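FAA hydrolase family protein (Pseudomonas aeruginosa, PDB 6J5Y) probably catalyses the hydrolysis of fumarylpyruvate, as a member of the fumarylacetoacetate hydrolase superfamily, and binds manganese and pyruvate. Local coordinates at residues Thr13-Asp18 with Pro144-Ser149. Numbering follows the deposited sequence.
Sequences TIHGSD and PLYPAS
Leu145 O is approached by two groups of the 13-18 segment. His15 N donates a 2.9 Å hydrogen bond to Leu145 O. Ile14 CA makes a lesser CA-H...O contact to Leu145 O at 3.4 Å. His15 N sits above the carbonyl plane, 35° out of it. Leu145 N bonds to Thr13 O. The two hydrogen bonds make a single parallel beta bridge between Ile14 and Leu145. The bridge joins the loop of the N-terminal hairpin, strands 11-13 and 20-22, to the end of strand 140-147. On its other side that strand pairs with strand 105-116 in the main sheet of the FAH domain.

Beside the bridge, His15 and Tyr146 form an offset stack. Their ring centroids are 4.2 Å apart and the planes are 13° from parallel. Held anti to the backbone N (chi1 166°), His15 CG meets Tyr146 CE2, which lies over the centre of the imidazole. His15 CB sits over the centre of the phenol ring, a CH-pi contact of 3.7 Å.

Ile14 CB points away from the 144-149 segment overall, yet Ile14 CG2 meets Pro147 CG at 4.0 Å. Trp106 touches both residues. Pro147 is the N-cap of helix 148-151. After the bridge comes a type II turn from Ile14 to Ser17. One residue before the bridged pair, Thr13 and Pro144 lie side by side, with Thr13 OG1 3.5 Å from Pro144 CB.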
# COMPACT_ATOMS: atom_id res chain seq x y z
N THR A 13 2.98 0.50 -14.18
CA THR A 13 3.17 1.55 -15.21
C THR A 13 3.95 2.68 -14.53
O THR A 13 3.83 2.84 -13.27
CB THR A 13 1.86 1.98 -15.89
OG1 THR A 13 1.08 2.72 -14.96
CG2 THR A 13 1.07 0.82 -16.45
N ILE A 14 4.81 3.33 -15.31
CA ILE A 14 5.70 4.43 -14.85
C ILE A 14 5.20 5.69 -15.55
O ILE A 14 5.11 5.69 -16.81
CB ILE A 14 7.20 4.16 -15.15
CG1 ILE A 14 7.71 2.89 -14.45
CG2 ILE A 14 8.01 5.39 -14.77
CD1 ILE A 14 9.18 2.51 -14.72
N HIS A 15 4.82 6.69 -14.77
CA HIS A 15 4.16 7.93 -15.24
C HIS A 15 5.04 8.53 -16.34
O HIS A 15 6.24 8.68 -16.11
CB HIS A 15 3.88 8.86 -14.05
CG HIS A 15 3.53 10.24 -14.47
ND1 HIS A 15 2.26 10.58 -14.94
CD2 HIS A 15 4.26 11.37 -14.51
CE1 HIS A 15 2.25 11.86 -15.25
NE2 HIS A 15 3.47 12.36 -15.00
N GLY A 16 4.48 8.73 -17.53
CA GLY A 16 5.14 9.42 -18.66
C GLY A 16 6.20 8.56 -19.35
O GLY A 16 7.08 9.15 -19.99
N SER A 17 6.14 7.23 -19.22
CA SER A 17 7.15 6.28 -19.74
C SER A 17 6.47 5.06 -20.35
O SER A 17 5.31 4.78 -19.94
CB SER A 17 8.11 5.88 -18.65
OG SER A 17 9.09 4.99 -19.16
N ASP A 18 7.14 4.38 -21.29
CA ASP A 18 6.68 3.10 -21.88
C ASP A 18 7.24 1.92 -21.07
O ASP A 18 6.75 0.78 -21.25
CB ASP A 18 7.05 2.98 -23.37
CG ASP A 18 8.54 3.09 -23.67
OD1 ASP A 18 9.33 3.12 -22.71
OD2 ASP A 18 8.89 3.15 -24.86
N PRO A 144 -0.05 4.43 -11.38
CA PRO A 144 1.26 4.60 -12.00
C PRO A 144 2.36 5.02 -11.01
O PRO A 144 2.09 5.68 -10.02
CB PRO A 144 1.05 5.67 -13.08
CG PRO A 144 -0.32 6.25 -12.83
CD PRO A 144 -1.10 5.19 -12.08
N LEU A 145 3.57 4.58 -11.29
CA LEU A 145 4.74 4.85 -10.43
C LEU A 145 5.36 6.18 -10.86
O LEU A 145 5.74 6.30 -12.03
CB LEU A 145 5.73 3.70 -10.55
CG LEU A 145 6.89 3.73 -9.56
CD1 LEU A 145 6.39 3.80 -8.12
CD2 LEU A 145 7.77 2.52 -9.76
N TYR A 146 5.48 7.15 -9.94
CA TYR A 146 6.13 8.45 -10.24
C TYR A 146 7.59 8.41 -9.82
O TYR A 146 7.89 8.25 -8.63
CB TYR A 146 5.39 9.60 -9.55
CG TYR A 146 4.07 9.95 -10.20
CD1 TYR A 146 2.99 9.10 -10.12
CD2 TYR A 146 3.91 11.15 -10.88
CE1 TYR A 146 1.78 9.41 -10.70
CE2 TYR A 146 2.70 11.49 -11.46
CZ TYR A 146 1.64 10.60 -11.39
OH TYR A 146 0.46 10.91 -11.98
N PRO A 147 8.56 8.55 -10.76
CA PRO A 147 9.98 8.58 -10.38
C PRO A 147 10.34 9.75 -9.45
O PRO A 147 9.88 10.88 -9.69
CB PRO A 147 10.74 8.74 -11.69
CG PRO A 147 9.75 8.36 -12.78
CD PRO A 147 8.37 8.62 -12.21
N ALA A 148 11.18 9.48 -8.44
CA ALA A 148 11.77 10.53 -7.57
C ALA A 148 12.64 11.47 -8.43
O ALA A 148 12.85 12.62 -8.03
CB ALA A 148 12.52 9.88 -6.43
N SER A 149 13.07 11.03 -9.62
CA SER A 149 13.74 11.92 -10.61
C SER A 149 12.75 13.02 -11.03
O SER A 149 13.21 14.14 -11.27
CB SER A 149 14.28 11.16 -11.80
OG SER A 149 13.22 10.79 -12.68